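PDB 5VN4: adenine phosphoribosyltransferase, putative from Trypanosoma brucei brucei, which probably makes AMP in purine salvage by transferring the phosphoribosyl group of 5-phospho-alpha-D-ribose 1-diphosphate to adenine, with release of diphosphate. Local coordinates for residues I81-G86 against S148-I153; K29-V34 against G54-N59. One frame throughout, in Å; residues are numbered along the deposited sequence. Where two conformers were deposited one is given.

Contact 1: I81-G86 against S148-I153; sequences ITHILG and SRVVLI
Thr82 and Arg149 grip each other twice, just ahead of strand 83-87 and at the start of strand 149-153. The Thr82 N-H reaches Arg149 O at 2.8 Å in the plane of that carbonyl, and the Arg149 N-H is taken by Thr82 OG1, also at 2.8 Å. A chi1 of 63° holds OG1 between its own backbone N and carbonyl carbon, on the side of the partner strand. OG1 also meets His83 ND1 at the edge of the imidazole, in its plane, which helps fix the ring's rotation. From there the parallel ladder runs on: Val151 N to His83 O, Leu85 N to Val151 O at a nearly straight 176°, and Ile153 N to Leu85 O. Outward from this ladder, Ile81 CD1 touches Val151 CG2 and Ile84 CG2 meets Ile153 CG2 at 3.6 Å on one face. On the other face Leu85 CB rests on Leu152 CD2 at 3.8 Å, while Leu85 CD1 leans on Val150. Helix 95-102 covers the first face through Leu102, Ile98 and Ala99. Strands 106-109 and 176-182 flank the pair in the same sheet, which places it within the parallel core of the type I phosphoribosyltransferase fold.

Contact 2: K29-V34 against G54-N59; sequences KKFEKV and GNITEN
Val34 and Ile56 make the apolar centre of this contact, together with the ring of Phe31. Ile56 sends a single methyl, CD1, across: it lies 3.9 Å from both CD1 and CE1 of Phe31, approaching the ring obliquely, and 4.0 Å from Val34 CG2. Both side chains cross that of Ile56 at about a right angle. The isoleucine bends twice on the way, with CG1 beside the backbone N (chi1 -58°) and CD1 turned by a chi2 of -56°. Its side chain lies about 7 Å from that of the adenine-binding Ala51.

Mixed contacts of carbon with polar atoms lie beside this group. Val34 CG1 packs on the amide of Asn59, 3.6 Å from ND2, and Val34 O comes 3.6 Å from Asn55 CB. The Val34 contacts are those of one of its two modelled conformers.

The polar ends of the asparagines are engaged outside the two segments. Asn59 OD1 caps the N terminus of helix 60-75 by accepting from Val62 N, so the amide that Val34 rests on is held in place by that cap. Asn55 ND2 bonds to Tyr38 OH. Thr57 and Glu58 serve the dimer: Thr57 OG1 bonds to Phe106 O of the second subunit, and Glu58 forms a salt bridge with Arg140 of that subunit.

No hydrogen bond crosses between 29-34 and 54-59, so these two segments meet by van der Waals contact, while their asparagines spend hydrogen bonds on other partners.

From the N terminus, helix 26-34 comes first, and contact 2 closes the loop that returns through strands 37-38 and 50-51 to helix 54-57, a passage that includes the adenine-binding Arg49 and Ala51. Helix 60-75 then leads to strand 83-87, where contact 1 opens; its longer loop takes in helix 95-102 and three strands before strand 149-153 closes it. The two loops follow in series, neither nested nor crossed. Contact 1 joins neighbouring strands of the central sheet, whereas contact 2 ties helix 26-34 to the short helix 54-57 just ahead of helix 60-75. Their centres stand 25 Å apart, on opposite sides of the chain's centre.

Contact 1: I81-G86 against S148-I153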
loop_
_atom_site.group_PDB
_atom_site.type_symbol
_atom_site.label_atom_id
_atom_site.label_comp_id
_atom_site.label_asym_id
_atom_site.label_seq_id
_atom_site.Cartn_x
_atom_site.Cartn_y
_atom_site.Cartn_z
ATOM N N ILE A 81 5.500 -4.472 -20.515
ATOM C CA ILE A 81 6.268 -4.384 -19.279
ATOM C C ILE A 81 6.242 -5.734 -18.565
ATOM O O ILE A 81 5.339 -6.552 -18.757
ATOM C CB ILE A 81 5.767 -3.245 -18.367
ATOM C CG1 ILE A 81 4.449 -3.623 -17.685
ATOM C CG2 ILE A 81 5.598 -1.945 -19.152
ATOM C CD1 ILE A 81 4.045 -2.681 -16.568
ATOM N N THR A 82 7.255 -5.971 -17.728
ATOM C CA THR A 82 7.374 -7.222 -16.991
ATOM C C THR A 82 7.139 -7.083 -15.492
ATOM O O THR A 82 6.808 -8.081 -14.844
ATOM C CB THR A 82 8.755 -7.867 -17.214
ATOM O OG1 THR A 82 9.780 -7.003 -16.712
ATOM C CG2 THR A 82 8.999 -8.168 -18.701
ATOM N N HIS A 83 7.301 -5.884 -14.929
ATOM C CA HIS A 83 7.175 -5.675 -13.493
ATOM C C HIS A 83 6.717 -4.249 -13.235
ATOM O O HIS A 83 7.098 -3.325 -13.956
ATOM C CB HIS A 83 8.524 -5.810 -12.771
ATOM C CG HIS A 83 9.169 -7.150 -12.910
ATOM N ND1 HIS A 83 9.777 -7.564 -14.075
ATOM C CD2 HIS A 83 9.328 -8.154 -12.018
ATOM C CE1 HIS A 83 10.263 -8.780 -13.900
ATOM N NE2 HIS A 83 10.010 -9.158 -12.661
ATOM N N ILE A 84 5.920 -4.077 -12.182
ATOM C CA ILE A 84 5.648 -2.766 -11.601
ATOM C C ILE A 84 6.296 -2.728 -10.226
ATOM O O ILE A 84 6.090 -3.637 -9.411
ATOM C CB ILE A 84 4.137 -2.486 -11.509
ATOM C CG1 ILE A 84 3.534 -2.430 -12.920
ATOM C CG2 ILE A 84 3.864 -1.203 -10.706
ATOM C CD1 ILE A 84 2.054 -2.288 -12.929
ATOM N N LEU A 85 7.104 -1.695 -9.983
ATOM C CA LEU A 85 7.795 -1.480 -8.716
ATOM C C LEU A 85 7.156 -0.264 -8.066
ATOM O O LEU A 85 7.123 0.806 -8.679
ATOM C CB LEU A 85 9.275 -1.185 -8.969
ATOM C CG LEU A 85 10.230 -2.370 -9.165
ATOM C CD1 LEU A 85 9.761 -3.303 -10.271
ATOM C CD2 LEU A 85 11.622 -1.834 -9.468
ATOM N N GLY A 86 6.644 -0.419 -6.847
ATOM C CA GLY A 86 5.954 0.660 -6.162
ATOM C C GLY A 86 6.547 0.965 -4.800
ATOM O O GLY A 86 7.025 0.070 -4.098
ATOM N N SER A 148 14.380 -7.330 -17.436
ATOM C CA SER A 148 13.078 -6.823 -17.044
ATOM C C SER A 148 12.816 -5.457 -17.668
ATOM O O SER A 148 13.739 -4.690 -17.962
ATOM C CB SER A 148 13.002 -6.716 -15.521
ATOM O OG SER A 148 13.273 -7.975 -14.918
ATOM N N ARG A 149 11.534 -5.170 -17.878
ATOM C CA ARG A 149 11.066 -3.866 -18.335
ATOM C C ARG A 149 10.107 -3.355 -17.270
ATOM O O ARG A 149 8.997 -3.880 -17.123
ATOM C CB ARG A 149 10.393 -3.983 -19.703
ATOM C CG ARG A 149 11.386 -4.224 -20.847
ATOM C CD ARG A 149 10.691 -4.497 -22.174
ATOM N NE ARG A 149 9.583 -3.576 -22.412
ATOM C CZ ARG A 149 9.709 -2.373 -22.964
ATOM N NH1 ARG A 149 10.904 -1.928 -23.338
ATOM N NH2 ARG A 149 8.636 -1.611 -23.138
ATOM N N VAL A 150 10.539 -2.347 -16.515
ATOM C CA VAL A 150 9.835 -1.987 -15.292
ATOM C C VAL A 150 9.214 -0.595 -15.355
ATOM O O VAL A 150 9.682 0.308 -16.059
ATOM C CB VAL A 150 10.734 -2.152 -14.046
ATOM C CG1 VAL A 150 11.390 -3.522 -14.035
ATOM C CG2 VAL A 150 11.773 -1.065 -13.988
ATOM N N VAL A 151 8.146 -0.433 -14.581
ATOM C CA VAL A 151 7.535 0.862 -14.309
ATOM C C VAL A 151 7.679 1.124 -12.820
ATOM O O VAL A 151 7.398 0.237 -12.009
ATOM C CB VAL A 151 6.045 0.860 -14.709
ATOM C CG1 VAL A 151 5.315 2.093 -14.161
ATOM C CG2 VAL A 151 5.905 0.766 -16.213
ATOM N N LEU A 152 8.127 2.329 -12.460
ATOM C CA LEU A 152 8.122 2.796 -11.075
ATOM C C LEU A 152 6.838 3.579 -10.831
ATOM O O LEU A 152 6.473 4.431 -11.646
ATOM C CB LEU A 152 9.313 3.726 -10.834
ATOM C CG LEU A 152 10.680 3.057 -10.743
ATOM C CD1 LEU A 152 11.778 4.110 -10.857
ATOM C CD2 LEU A 152 10.804 2.272 -9.458
ATOM N N ILE A 153 6.147 3.299 -9.718
ATOM C CA ILE A 153 4.892 3.981 -9.414
ATOM C C ILE A 153 4.883 4.507 -7.981
ATOM O O ILE A 153 5.344 3.836 -7.048
ATOM C CB ILE A 153 3.652 3.108 -9.726
ATOM C CG1 ILE A 153 2.362 3.934 -9.642
ATOM C CG2 ILE A 153 3.579 1.881 -8.810
ATOM C CD1 ILE A 153 1.164 3.262 -10.293
#

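Contact 2: K29-V34 against G54-N59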
loop_
_atom_site.group_PDB
_atom_site.type_symbol
_atom_site.label_atom_id
_atom_site.label_comp_id
_atom_site.label_asym_id
_atom_site.label_seq_id
_atom_site.Cartn_x
_atom_site.Cartn_y
_atom_site.Cartn_z
ATOM N N LYS A 29 -11.043 16.262 -14.402
ATOM C CA LYS A 29 -12.176 16.916 -13.755
ATOM C C LYS A 29 -12.657 16.123 -12.544
ATOM O O LYS A 29 -13.062 16.709 -11.534
ATOM C CB LYS A 29 -13.304 17.124 -14.765
ATOM C CG LYS A 29 -12.915 17.973 -15.968
ATOM C CD LYS A 29 -12.673 19.436 -15.611
ATOM C CE LYS A 29 -12.403 20.261 -16.877
ATOM N NZ LYS A 29 -12.187 21.712 -16.622
ATOM N N LYS A 30 -12.629 14.787 -12.624
ATOM C CA LYS A 30 -12.990 13.978 -11.460
ATOM C C LYS A 30 -12.010 14.184 -10.307
ATOM O O LYS A 30 -12.424 14.317 -9.151
ATOM C CB LYS A 30 -13.070 12.498 -11.843
ATOM C CG LYS A 30 -14.238 12.167 -12.762
ATOM C CD LYS A 30 -14.306 10.686 -13.084
ATOM C CE LYS A 30 -15.545 10.366 -13.891
ATOM N NZ LYS A 30 -15.554 11.106 -15.177
ATOM N N PHE A 31 -10.702 14.198 -10.599
ATOM C CA PHE A 31 -9.706 14.492 -9.570
ATOM C C PHE A 31 -9.955 15.859 -8.942
ATOM O O PHE A 31 -9.784 16.033 -7.728
ATOM C CB PHE A 31 -8.299 14.493 -10.171
ATOM C CG PHE A 31 -7.600 13.156 -10.154
ATOM C CD1 PHE A 31 -6.973 12.692 -9.003
ATOM C CD2 PHE A 31 -7.511 12.390 -11.308
ATOM C CE1 PHE A 31 -6.291 11.466 -9.000
ATOM C CE2 PHE A 31 -6.829 11.175 -11.304
ATOM C CZ PHE A 31 -6.217 10.721 -10.146
ATOM N N GLU A 32 -10.341 16.848 -9.755
ATOM C CA GLU A 32 -10.513 18.203 -9.235
ATOM C C GLU A 32 -11.611 18.274 -8.185
ATOM O O GLU A 32 -11.584 19.157 -7.324
ATOM C CB GLU A 32 -10.814 19.173 -10.376
ATOM C CG GLU A 32 -9.585 19.499 -11.210
ATOM C CD GLU A 32 -9.895 20.306 -12.458
ATOM O OE1 GLU A 32 -11.087 20.592 -12.707
ATOM O OE2 GLU A 32 -8.939 20.653 -13.195
ATOM N N LYS A 33 -12.576 17.358 -8.227
ATOM C CA LYS A 33 -13.658 17.372 -7.253
ATOM C C LYS A 33 -13.341 16.593 -5.983
ATOM O O LYS A 33 -14.074 16.730 -4.999
ATOM C CB LYS A 33 -14.948 16.859 -7.898
ATOM C CG LYS A 33 -15.398 17.754 -9.040
ATOM C CD LYS A 33 -16.656 17.273 -9.729
ATOM C CE LYS A 33 -16.993 18.198 -10.896
ATOM N NZ LYS A 33 -15.850 18.310 -11.853
ATOM N N VAL A 34 -12.264 15.806 -5.964
ATOM C CA VAL A 34 -11.998 14.946 -4.819
ATOM C C VAL A 34 -10.655 15.218 -4.162
ATOM O O VAL A 34 -10.538 15.066 -2.941
ATOM C CB VAL A 34 -12.179 13.449 -5.133
ATOM C CG1 VAL A 34 -13.632 13.153 -5.471
ATOM C CG2 VAL A 34 -11.267 13.035 -6.253
ATOM N N GLY A 54 -5.649 9.657 0.938
ATOM C CA GLY A 54 -6.850 8.965 1.381
ATOM C C GLY A 54 -8.126 9.470 0.733
ATOM O O GLY A 54 -9.074 8.705 0.556
ATOM N N ASN A 55 -8.173 10.749 0.347
ATOM C CA ASN A 55 -9.362 11.222 -0.358
ATOM C C ASN A 55 -9.463 10.636 -1.759
ATOM O O ASN A 55 -10.561 10.578 -2.321
ATOM C CB ASN A 55 -9.408 12.748 -0.377
ATOM C CG ASN A 55 -9.654 13.331 1.004
ATOM O OD1 ASN A 55 -10.576 12.909 1.709
ATOM N ND2 ASN A 55 -8.816 14.283 1.411
ATOM N N ILE A 56 -8.347 10.175 -2.319
ATOM C CA ILE A 56 -8.376 9.466 -3.594
ATOM C C ILE A 56 -8.831 8.025 -3.396
ATOM O O ILE A 56 -9.718 7.538 -4.107
ATOM C CB ILE A 56 -6.995 9.526 -4.277
ATOM C CG1 ILE A 56 -6.560 10.984 -4.494
ATOM C CG2 ILE A 56 -7.007 8.712 -5.585
ATOM C CD1 ILE A 56 -7.553 11.806 -5.296
ATOM N N THR A 57 -8.216 7.314 -2.441
ATOM C CA THR A 57 -8.577 5.910 -2.256
ATOM C C THR A 57 -10.019 5.760 -1.790
ATOM O O THR A 57 -10.641 4.719 -2.035
ATOM C CB THR A 57 -7.615 5.194 -1.302
ATOM O OG1 THR A 57 -7.687 5.761 0.011
ATOM C CG2 THR A 57 -6.198 5.297 -1.817
ATOM N N GLU A 58 -10.571 6.781 -1.132
ATOM C CA GLU A 58 -11.961 6.758 -0.712
ATOM C C GLU A 58 -12.942 7.005 -1.847
ATOM O O GLU A 58 -14.155 6.899 -1.616
ATOM C CB GLU A 58 -12.192 7.762 0.414
ATOM C CG GLU A 58 -11.601 7.296 1.713
ATOM C CD GLU A 58 -11.691 8.327 2.810
ATOM O OE1 GLU A 58 -12.624 9.162 2.788
ATOM O OE2 GLU A 58 -10.825 8.284 3.708
ATOM N N ASN A 59 -12.463 7.299 -3.059
ATOM C CA ASN A 59 -13.350 7.515 -4.196
ATOM C C ASN A 59 -13.158 6.392 -5.203
ATOM O O ASN A 59 -12.224 6.443 -6.018
ATOM C CB ASN A 59 -13.080 8.875 -4.845
ATOM C CG ASN A 59 -14.142 9.246 -5.849
ATOM O OD1 ASN A 59 -14.055 8.885 -7.024
ATOM N ND2 ASN A 59 -15.175 9.947 -5.385
#